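Local coordinates for cytochrome C-type biogenesis protein ccmF (Thermus thermophilus, PDB 6ZMQ) that probably works as a membrane-bound heme lyase in cytochrome c maturation, carrying a heme b of its own among its transmembrane helices, at residues P135-L140 against Y204-A209; T525-S530 against R620-P625; A591-Y596 against L606-R611. One frame throughout, in Å; residues are numbered along the deposited sequence.

Contact 1 closes first along the chain, when helix 185-213 returns against the start of helix 135-157 in the membrane helix bundle. Much later, the chain leaves helix 501-525 at 525-530 and comes back at 620-625, so contact 2 closes a long loop without helix, about a third of it strand. Contact 3, between 591-596 and 606-611, is nested inside that loop and closes a much shorter one. Contacts 2 and 3 touch, because strands 603-608 and 617-625 are neighbours in one antiparallel sheet, and their centres are about 14 Å apart. Contact 1 lies on the opposite side of the chain's centre, its centre about 52 Å from that of contact 2.

Contact 1: residues P135-L140 against Y204-A209; sequences PWRASL and YAYAVA
Two membrane helices meet here at a small residue: R137 and L140, one turn apart at the start of helix 135-157, rest on A209 near the end of helix 185-213. The segment axes approach to 8.9 Å with N-to-C directions 126° apart, so the two segments cross steeply, well away from antiparallel. R137 CB and A209 CB are closest, at 3.6 Å, and L140 CB lies 4.2 Å from the same methyl. Alanine suits this place because its short side chain lets two longer residues settle against it.

With R137 CG between the backbone N and the carbonyl carbon (chi1 66°), CB stays against A209 while the chain goes on toward Y206. Its guanidinium passes the edge of the Y206 ring, where NH2 lies 4.4 Å from CD2, and forms salt bridges with E222 and D134 that probably balance its charge in this buried place. The L140 side chain also touches Y46 of helix 20-47 and a bound phosphatidylethanolamine, as suits an apolar residue. S139 OG donates to W136 O at 2.7 Å, so that carbonyl accepts both this hydroxyl and L140 N. Such close approach of two helices over an alanine is common in membrane helix bundles.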
loop_
_atom_site.group_PDB
_atom_site.type_symbol
_atom_site.label_atom_id
_atom_site.label_comp_id
_atom_site.label_asym_id
_atom_site.label_seq_id
_atom_site.Cartn_x
_atom_site.Cartn_y
_atom_site.Cartn_z
ATOM N N PRO A 135 8.778 30.859 -9.151
ATOM C CA PRO A 135 9.466 30.869 -7.838
ATOM C C PRO A 135 8.600 31.005 -6.582
ATOM O O PRO A 135 9.081 30.615 -5.507
ATOM C CB PRO A 135 10.428 32.061 -7.973
ATOM C CG PRO A 135 10.641 32.190 -9.451
ATOM C CD PRO A 135 9.271 31.970 -9.990
ATOM N N TRP A 136 7.378 31.555 -6.664
ATOM C CA TRP A 136 6.537 31.697 -5.470
ATOM C C TRP A 136 6.123 30.338 -4.909
ATOM O O TRP A 136 6.408 30.008 -3.741
ATOM C CB TRP A 136 5.286 32.528 -5.784
ATOM C CG TRP A 136 5.496 34.004 -6.055
ATOM C CD1 TRP A 136 5.181 35.039 -5.220
ATOM C CD2 TRP A 136 5.996 34.605 -7.259
ATOM N NE1 TRP A 136 5.485 36.240 -5.813
ATOM C CE2 TRP A 136 5.986 36.001 -7.065
ATOM C CE3 TRP A 136 6.462 34.097 -8.477
ATOM C CZ2 TRP A 136 6.422 36.891 -8.041
ATOM C CZ3 TRP A 136 6.906 34.983 -9.440
ATOM C CH2 TRP A 136 6.886 36.366 -9.215
ATOM N N ARG A 137 5.537 29.491 -5.744
ATOM C CA ARG A 137 5.214 28.181 -5.222
ATOM C C ARG A 137 6.385 27.211 -5.306
ATOM O O ARG A 137 6.310 26.146 -4.698
ATOM C CB ARG A 137 3.965 27.598 -5.885
ATOM C CG ARG A 137 3.910 27.222 -7.335
ATOM C CD ARG A 137 2.450 27.426 -7.727
ATOM N NE ARG A 137 1.881 26.272 -8.419
ATOM C CZ ARG A 137 2.033 25.998 -9.708
ATOM N NH1 ARG A 137 2.699 26.829 -10.498
ATOM N NH2 ARG A 137 1.474 24.908 -10.212
ATOM N N ALA A 138 7.497 27.591 -5.945
ATOM C CA ALA A 138 8.729 26.820 -5.785
ATOM C C ALA A 138 9.286 26.974 -4.372
ATOM O O ALA A 138 9.655 25.981 -3.723
ATOM C CB ALA A 138 9.754 27.255 -6.833
ATOM N N SER A 139 9.293 28.212 -3.865
ATOM C CA SER A 139 9.672 28.474 -2.480
ATOM C C SER A 139 8.712 27.803 -1.505
ATOM O O SER A 139 9.140 27.264 -0.474
ATOM C CB SER A 139 9.701 29.978 -2.223
ATOM O OG SER A 139 8.401 30.467 -1.940
ATOM N N LEU A 140 7.416 27.771 -1.838
ATOM C CA LEU A 140 6.511 27.141 -0.880
ATOM C C LEU A 140 6.517 25.609 -0.922
ATOM O O LEU A 140 6.324 24.994 0.144
ATOM C CB LEU A 140 5.092 27.678 -1.032
ATOM C CG LEU A 140 4.732 28.687 0.077
ATOM C CD1 LEU A 140 3.263 28.866 0.175
ATOM C CD2 LEU A 140 5.283 28.317 1.471
ATOM N N TYR A 204 0.916 16.970 -2.629
ATOM C CA TYR A 204 0.383 17.675 -1.457
ATOM C C TYR A 204 1.083 19.002 -1.248
ATOM O O TYR A 204 0.420 20.026 -1.030
ATOM C CB TYR A 204 0.543 16.823 -0.188
ATOM C CG TYR A 204 0.339 17.593 1.120
ATOM C CD1 TYR A 204 -0.945 17.870 1.580
ATOM C CD2 TYR A 204 1.427 18.020 1.906
ATOM C CE1 TYR A 204 -1.152 18.558 2.762
ATOM C CE2 TYR A 204 1.224 18.723 3.088
ATOM C CZ TYR A 204 -0.068 18.986 3.506
ATOM O OH TYR A 204 -0.297 19.665 4.682
ATOM N N ALA A 205 2.418 18.986 -1.377
ATOM C CA ALA A 205 3.254 20.178 -1.341
ATOM C C ALA A 205 2.800 21.205 -2.358
ATOM O O ALA A 205 2.465 22.339 -1.980
ATOM C CB ALA A 205 4.704 19.774 -1.607
ATOM N N TYR A 206 2.615 20.752 -3.610
ATOM C CA TYR A 206 2.130 21.599 -4.698
ATOM C C TYR A 206 0.752 22.157 -4.384
ATOM O O TYR A 206 0.519 23.363 -4.561
ATOM C CB TYR A 206 2.104 20.804 -6.003
ATOM C CG TYR A 206 3.359 20.881 -6.859
ATOM C CD1 TYR A 206 4.463 20.084 -6.585
ATOM C CD2 TYR A 206 3.414 21.711 -7.970
ATOM C CE1 TYR A 206 5.599 20.124 -7.374
ATOM C CE2 TYR A 206 4.545 21.754 -8.768
ATOM C CZ TYR A 206 5.633 20.966 -8.463
ATOM O OH TYR A 206 6.759 21.015 -9.251
ATOM N N ALA A 207 -0.101 21.327 -3.754
ATOM C CA ALA A 207 -1.451 21.750 -3.403
ATOM C C ALA A 207 -1.435 22.819 -2.329
ATOM O O ALA A 207 -2.098 23.854 -2.476
ATOM C CB ALA A 207 -2.263 20.566 -2.932
ATOM N N VAL A 208 -0.583 22.647 -1.308
ATOM C CA VAL A 208 -0.491 23.655 -0.253
ATOM C C VAL A 208 0.268 24.859 -0.779
ATOM O O VAL A 208 0.043 25.993 -0.328
ATOM C CB VAL A 208 0.104 22.980 1.003
ATOM C CG1 VAL A 208 0.356 23.957 2.145
ATOM C CG2 VAL A 208 -0.851 21.908 1.492
ATOM N N ALA A 209 1.045 24.657 -1.839
ATOM C CA ALA A 209 1.574 25.775 -2.586
ATOM C C ALA A 209 0.475 26.475 -3.372
ATOM O O ALA A 209 0.337 27.701 -3.268
ATOM C CB ALA A 209 2.669 25.260 -3.495
#

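Contact 2: residues T525-S530 against R620-P625; sequences TYRLES and RLIVTP. With LMT (dodecyl-beta-D-maltoside), chain D.
L528 and V623 form an antiparallel hydrogen-bonded pair, L528 N giving to V623 O at 3.0 Å and V623 N to L528 O at 2.9 Å. S530 and L621 make the next such pair, while E529 faces I622 as a non-hydrogen-bonded pair between them.

On one face L528 and V623 lie side by side, CD2 against CG1 at 3.7 Å. L528 CG, between the backbone N and the carbonyl carbon (chi1 63°), comes 4.0 Å from V623 CB. E529 and I622 point to the other face, where E529 CB meets I622 CG2. Aliphatic residues suit such strands because their side chains cover one another.

E529 reaches R620 diagonally: OE1 is 3.3 Å from NH1 but well above the guanidinium plane, with the two planes 70° apart, so the pair probably rests on charge attraction, with no N-H pointing at the oxygen. E529 OE2 accepts from O4' of the dodecyl maltoside head group at 3.1 Å. R527 lies alongside T624, with R527 CB 3.7 Å from T624 CG2. R527 NH2 bonds to G252 O, and T624 OG1 to Y246. Where the first strand is entered and the second ends, P625 CG packs on Y526 CB at 3.8 Å.

Strand 528-534 follows helix 501-525 at an edge of the sheet, and strand 617-625 lies between it and strand 603-608 before leading into helix 627-644.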
loop_
_atom_site.group_PDB
_atom_site.type_symbol
_atom_site.label_atom_id
_atom_site.label_comp_id
_atom_site.label_asym_id
_atom_site.label_seq_id
_atom_site.Cartn_x
_atom_site.Cartn_y
_atom_site.Cartn_z
ATOM N N THR A 525 -17.927 -15.836 -0.086
ATOM C CA THR A 525 -19.133 -16.646 0.053
ATOM C C THR A 525 -18.795 -18.109 0.319
ATOM O O THR A 525 -19.314 -18.721 1.260
ATOM C CB THR A 525 -20.012 -16.520 -1.197
ATOM O OG1 THR A 525 -19.194 -16.428 -2.371
ATOM C CG2 THR A 525 -20.914 -15.296 -1.110
ATOM N N TYR A 526 -17.935 -18.688 -0.514
ATOM C CA TYR A 526 -17.868 -20.139 -0.678
ATOM C C TYR A 526 -16.626 -20.750 -0.043
ATOM O O TYR A 526 -15.814 -21.378 -0.711
ATOM C CB TYR A 526 -17.925 -20.482 -2.157
ATOM C CG TYR A 526 -19.304 -20.347 -2.675
ATOM C CD1 TYR A 526 -20.364 -20.829 -1.922
ATOM C CD2 TYR A 526 -19.562 -19.774 -3.915
ATOM C CE1 TYR A 526 -21.637 -20.728 -2.360
ATOM C CE2 TYR A 526 -20.857 -19.661 -4.370
ATOM C CZ TYR A 526 -21.887 -20.150 -3.576
ATOM O OH TYR A 526 -23.195 -20.076 -3.951
ATOM N N ARG A 527 -16.513 -20.657 1.274
ATOM C CA ARG A 527 -15.312 -21.200 1.886
ATOM C C ARG A 527 -15.662 -22.096 3.062
ATOM O O ARG A 527 -16.593 -21.813 3.826
ATOM C CB ARG A 527 -14.343 -20.072 2.257
ATOM C CG ARG A 527 -14.390 -19.445 3.623
ATOM C CD ARG A 527 -13.186 -18.534 3.737
ATOM N NE ARG A 527 -12.504 -18.670 5.014
ATOM C CZ ARG A 527 -11.276 -18.227 5.248
ATOM N NH1 ARG A 527 -10.677 -18.504 6.396
ATOM N NH2 ARG A 527 -10.599 -17.604 4.292
ATOM N N LEU A 528 -14.966 -23.222 3.144
ATOM C CA LEU A 528 -15.167 -24.173 4.227
ATOM C C LEU A 528 -13.850 -24.496 4.913
ATOM O O LEU A 528 -12.829 -24.712 4.256
ATOM C CB LEU A 528 -15.857 -25.478 3.755
ATOM C CG LEU A 528 -15.287 -26.480 2.748
ATOM C CD1 LEU A 528 -15.974 -27.811 2.910
ATOM C CD2 LEU A 528 -15.607 -25.995 1.353
ATOM N N GLU A 529 -13.894 -24.540 6.240
ATOM C CA GLU A 529 -12.740 -24.876 7.058
ATOM C C GLU A 529 -13.070 -26.136 7.841
ATOM O O GLU A 529 -14.228 -26.366 8.208
ATOM C CB GLU A 529 -12.335 -23.699 7.995
ATOM C CG GLU A 529 -12.852 -23.696 9.438
ATOM C CD GLU A 529 -12.546 -22.397 10.169
ATOM O OE1 GLU A 529 -11.846 -22.443 11.201
ATOM O OE2 GLU A 529 -13.002 -21.327 9.713
ATOM N N SER A 530 -12.073 -27.003 8.005
ATOM C CA SER A 530 -12.252 -28.177 8.850
ATOM C C SER A 530 -10.991 -28.425 9.658
ATOM O O SER A 530 -9.887 -28.464 9.102
ATOM C CB SER A 530 -12.598 -29.418 8.028
ATOM O OG SER A 530 -11.823 -29.443 6.852
ATOM N N ARG A 620 -5.608 -28.467 9.876
ATOM C CA ARG A 620 -6.719 -27.648 9.400
ATOM C C ARG A 620 -6.626 -27.527 7.881
ATOM O O ARG A 620 -5.539 -27.348 7.326
ATOM C CB ARG A 620 -6.740 -26.254 10.072
ATOM C CG ARG A 620 -7.808 -25.287 9.528
ATOM C CD ARG A 620 -8.338 -24.313 10.572
ATOM N NE ARG A 620 -7.790 -22.963 10.448
ATOM C CZ ARG A 620 -8.010 -21.988 11.329
ATOM N NH1 ARG A 620 -8.769 -22.213 12.393
ATOM N NH2 ARG A 620 -7.475 -20.787 11.148
ATOM N N LEU A 621 -7.760 -27.660 7.198
ATOM C CA LEU A 621 -7.774 -27.546 5.738
ATOM C C LEU A 621 -8.915 -26.598 5.378
ATOM O O LEU A 621 -10.073 -26.840 5.757
ATOM C CB LEU A 621 -7.893 -28.918 5.072
ATOM C CG LEU A 621 -7.928 -29.196 3.556
ATOM C CD1 LEU A 621 -9.315 -29.195 3.008
ATOM C CD2 LEU A 621 -7.065 -28.249 2.749
ATOM N N ILE A 622 -8.553 -25.432 4.738
ATOM C CA ILE A 622 -9.568 -24.490 4.270
ATOM C C ILE A 622 -9.624 -24.521 2.742
ATOM O O ILE A 622 -8.616 -24.737 2.043
ATOM C CB ILE A 622 -9.348 -23.069 4.862
ATOM C CG1 ILE A 622 -8.164 -22.309 4.274
ATOM C CG2 ILE A 622 -9.089 -23.154 6.354
ATOM C CD1 ILE A 622 -8.489 -21.275 3.195
ATOM N N VAL A 623 -10.837 -24.312 2.223
ATOM C CA VAL A 623 -11.157 -24.468 0.808
ATOM C C VAL A 623 -11.918 -23.226 0.351
ATOM O O VAL A 623 -12.978 -22.893 0.906
ATOM C CB VAL A 623 -11.969 -25.754 0.553
ATOM C CG1 VAL A 623 -12.612 -25.729 -0.808
ATOM C CG2 VAL A 623 -11.105 -26.984 0.682
ATOM N N THR A 624 -11.338 -22.514 -0.619
ATOM C CA THR A 624 -11.735 -21.234 -1.188
ATOM C C THR A 624 -11.617 -21.263 -2.707
ATOM O O THR A 624 -10.668 -21.846 -3.241
ATOM C CB THR A 624 -10.828 -20.107 -0.667
ATOM O OG1 THR A 624 -9.459 -20.440 -0.945
ATOM C CG2 THR A 624 -10.976 -19.875 0.822
ATOM N N PRO A 625 -12.525 -20.601 -3.429
ATOM C CA PRO A 625 -12.417 -20.529 -4.890
ATOM C C PRO A 625 -11.795 -19.234 -5.390
ATOM O O PRO A 625 -11.921 -18.172 -4.776
ATOM C CB PRO A 625 -13.885 -20.617 -5.345
ATOM C CG PRO A 625 -14.695 -20.873 -4.064
ATOM C CD PRO A 625 -13.873 -20.217 -3.009
HETATM C C1B LMT D . -12.270 -15.204 9.008
HETATM C C2B LMT D . -13.619 -15.388 9.774
HETATM C C3B LMT D . -13.738 -16.728 10.572
HETATM C C4B LMT D . -12.569 -17.728 10.356
HETATM C C5B LMT D . -11.279 -16.908 10.530
HETATM C C6B LMT D . -10.070 -17.835 10.516
HETATM O O1B LMT D . -12.011 -13.832 8.809
HETATM O O2B LMT D . -13.751 -14.315 10.617
HETATM O O3B LMT D . -14.955 -17.312 10.364
HETATM O "O4'" LMT D . -12.608 -18.740 11.289
HETATM O O5B LMT D . -11.125 -15.834 9.585
HETATM O O6B LMT D . -10.152 -18.723 11.556
HETATM C "C1'" LMT D . -12.411 -10.944 5.684
HETATM C "C2'" LMT D . -13.670 -11.229 6.565
HETATM C "C3'" LMT D . -13.267 -11.990 7.869
HETATM C "C4'" LMT D . -12.393 -13.231 7.579
HETATM C "C5'" LMT D . -11.161 -12.617 6.866
HETATM C "C6'" LMT D . -9.979 -13.528 6.675
HETATM O "O1'" LMT D . -12.789 -10.666 4.390
HETATM O "O2'" LMT D . -14.248 -10.044 6.933
HETATM O "O3'" LMT D . -14.373 -12.340 8.582
HETATM O "O5'" LMT D . -11.562 -12.103 5.604
HETATM O "O6'" LMT D . -10.363 -14.428 5.719
HETATM C C1 LMT D . -12.880 -9.296 4.027
HETATM C C2 LMT D . -12.474 -9.229 2.579
HETATM C C3 LMT D . -13.208 -8.260 1.698
HETATM C C4 LMT D . -12.546 -6.903 1.777
HETATM C C5 LMT D . -13.258 -5.946 0.866
HETATM C C6 LMT D . -12.359 -4.943 0.203
HETATM C C7 LMT D . -11.195 -5.619 -0.468
HETATM C C8 LMT D . -10.906 -4.935 -1.759
HETATM C C9 LMT D . -9.460 -4.600 -1.927
HETATM C C10 LMT D . -9.299 -3.873 -3.229
HETATM C C11 LMT D . -7.853 -3.615 -3.490
HETATM C C12 LMT D . -7.549 -3.667 -4.947
#

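Contact 3: residues A591-Y596 against L606-R611; sequences APKVIY and LMDFDR
Y596 and M607 grip each other through two backbone bonds, Y596 N to M607 O at 3.1 Å and M607 N to Y596 O at 2.9 Å. This is a single antiparallel bridge, just before strand 599-600, which pairs with strand 603-608. From there the chains diverge, K593 and F609 being 6.7 Å apart at CA, and side chains take over the contact.

K593 spans the gap. Its chain bends at chi3 (-70°), which sets CE beside the D608 carboxylate, and again at chi4, leaving NZ 3.9 Å from D610 OD1 in a long salt bridge. D608 OD2 is farther, 4.6 Å from NZ; the D608 side chain crosses that of K593 at about a right angle. A lysine fits here because its methylenes can lie against the acids while its ammonium also makes a cation-pi contact with W251.

I595 crosses L606 at about a right angle, with CD1 3.7 Å from L606 CG, so the two branched side chains pack across each other. M607 bends its chain to bring CE near the Y596 ring, 4.4 Å from CD2.

D610 also lies close to E531, and R620, whose nearer acid is E529, makes weak, long ion pairs with D608 and D610. The charges thus probably form a loose network in which K593 helps offset the acids, while the single bridge sets the local register and I595 packs where the two sheets approach.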
loop_
_atom_site.group_PDB
_atom_site.type_symbol
_atom_site.label_atom_id
_atom_site.label_comp_id
_atom_site.label_asym_id
_atom_site.label_seq_id
_atom_site.Cartn_x
_atom_site.Cartn_y
_atom_site.Cartn_z
ATOM N N ALA A 591 4.808 -21.296 18.196
ATOM C CA ALA A 591 4.525 -22.126 17.039
ATOM C C ALA A 591 3.761 -21.351 15.962
ATOM O O ALA A 591 2.521 -21.407 15.926
ATOM C CB ALA A 591 3.731 -23.351 17.500
ATOM N N PRO A 592 4.440 -20.600 15.043
ATOM C CA PRO A 592 3.727 -20.130 13.854
ATOM C C PRO A 592 3.840 -21.104 12.693
ATOM O O PRO A 592 4.827 -21.846 12.536
ATOM C CB PRO A 592 4.397 -18.785 13.547
ATOM C CG PRO A 592 5.762 -18.977 13.968
ATOM C CD PRO A 592 5.691 -19.831 15.203
ATOM N N LYS A 593 2.772 -21.133 11.910
ATOM C CA LYS A 593 2.647 -21.982 10.744
ATOM C C LYS A 593 3.211 -21.283 9.511
ATOM O O LYS A 593 3.285 -20.051 9.443
ATOM C CB LYS A 593 1.172 -22.311 10.516
ATOM C CG LYS A 593 0.533 -22.959 11.721
ATOM C CD LYS A 593 -0.933 -23.244 11.582
ATOM C CE LYS A 593 -1.735 -21.955 11.580
ATOM N NZ LYS A 593 -1.645 -21.254 12.882
ATOM N N VAL A 594 3.610 -22.093 8.525
ATOM C CA VAL A 594 3.577 -21.693 7.117
ATOM C C VAL A 594 2.850 -22.800 6.348
ATOM O O VAL A 594 3.201 -23.998 6.418
ATOM C CB VAL A 594 4.950 -21.366 6.499
ATOM C CG1 VAL A 594 5.400 -19.964 6.873
ATOM C CG2 VAL A 594 5.983 -22.290 6.899
ATOM N N ILE A 595 1.798 -22.391 5.667
ATOM C CA ILE A 595 0.850 -23.247 4.973
ATOM C C ILE A 595 1.438 -23.727 3.655
ATOM O O ILE A 595 2.319 -23.082 3.069
ATOM C CB ILE A 595 -0.460 -22.449 4.792
ATOM C CG1 ILE A 595 -0.272 -21.183 3.968
ATOM C CG2 ILE A 595 -0.835 -21.805 6.060
ATOM C CD1 ILE A 595 -0.702 -21.213 2.546
ATOM N N TYR A 596 0.968 -24.874 3.177
ATOM C CA TYR A 596 1.250 -25.245 1.795
ATOM C C TYR A 596 -0.045 -25.172 1.002
ATOM O O TYR A 596 -1.119 -25.513 1.516
ATOM C CB TYR A 596 1.924 -26.618 1.677
ATOM C CG TYR A 596 1.905 -27.196 0.271
ATOM C CD1 TYR A 596 2.730 -26.677 -0.729
ATOM C CD2 TYR A 596 0.989 -28.186 -0.083
ATOM C CE1 TYR A 596 2.689 -27.174 -2.022
ATOM C CE2 TYR A 596 0.955 -28.697 -1.361
ATOM C CZ TYR A 596 1.796 -28.180 -2.334
ATOM O OH TYR A 596 1.757 -28.673 -3.619
ATOM N N LEU A 606 -5.827 -24.520 0.844
ATOM C CA LEU A 606 -4.821 -24.136 1.834
ATOM C C LEU A 606 -4.737 -25.153 2.965
ATOM O O LEU A 606 -5.741 -25.417 3.644
ATOM C CB LEU A 606 -5.104 -22.736 2.382
ATOM C CG LEU A 606 -4.220 -22.018 3.417
ATOM C CD1 LEU A 606 -4.395 -20.539 3.206
ATOM C CD2 LEU A 606 -4.474 -22.315 4.912
ATOM N N MET A 607 -3.516 -25.634 3.230
ATOM C CA MET A 607 -3.261 -26.716 4.174
ATOM C C MET A 607 -2.429 -26.205 5.342
ATOM O O MET A 607 -1.329 -25.656 5.140
ATOM C CB MET A 607 -2.573 -27.879 3.466
ATOM C CG MET A 607 -3.541 -28.964 3.053
ATOM S SD MET A 607 -3.031 -29.636 1.477
ATOM C CE MET A 607 -3.354 -28.159 0.507
ATOM N N ASP A 608 -2.953 -26.448 6.553
ATOM C CA ASP A 608 -2.606 -25.862 7.837
ATOM C C ASP A 608 -2.351 -26.940 8.879
ATOM O O ASP A 608 -2.931 -28.028 8.824
ATOM C CB ASP A 608 -3.754 -24.968 8.332
ATOM C CG ASP A 608 -3.288 -23.633 8.803
ATOM O OD1 ASP A 608 -2.113 -23.342 8.566
ATOM O OD2 ASP A 608 -4.092 -22.876 9.387
ATOM N N PHE A 609 -1.487 -26.619 9.822
ATOM C CA PHE A 609 -1.065 -27.599 10.845
ATOM C C PHE A 609 -1.864 -27.477 12.145
ATOM O O PHE A 609 -2.358 -28.504 12.595
ATOM C CB PHE A 609 0.426 -27.435 11.061
ATOM C CG PHE A 609 1.068 -28.746 11.380
ATOM C CD1 PHE A 609 0.504 -29.574 12.327
ATOM C CD2 PHE A 609 2.272 -29.100 10.810
ATOM C CE1 PHE A 609 1.104 -30.772 12.659
ATOM C CE2 PHE A 609 2.873 -30.298 11.146
ATOM C CZ PHE A 609 2.284 -31.134 12.062
ATOM N N ASP A 610 -1.958 -26.260 12.687
ATOM C CA ASP A 610 -2.683 -25.866 13.927
ATOM C C ASP A 610 -1.852 -26.227 15.152
ATOM O O ASP A 610 -1.249 -25.333 15.702
ATOM C CB ASP A 610 -4.167 -26.195 13.887
ATOM C CG ASP A 610 -4.926 -25.121 13.160
ATOM O OD1 ASP A 610 -4.309 -24.155 12.790
ATOM O OD2 ASP A 610 -6.116 -25.269 12.999
ATOM N N ARG A 611 -2.056 -27.393 15.723
ATOM C CA ARG A 611 -1.059 -27.906 16.676
ATOM C C ARG A 611 -0.494 -29.242 16.223
ATOM O O ARG A 611 -1.238 -30.138 15.856
ATOM C CB ARG A 611 -1.680 -28.082 18.055
ATOM C CG ARG A 611 -1.378 -29.428 18.691
ATOM C CD ARG A 611 -1.801 -29.320 20.129
ATOM N NE ARG A 611 -1.004 -28.239 20.655
ATOM C CZ ARG A 611 0.304 -28.280 20.676
ATOM N NH1 ARG A 611 1.000 -27.270 21.163
ATOM N NH2 ARG A 611 0.912 -29.340 20.201
#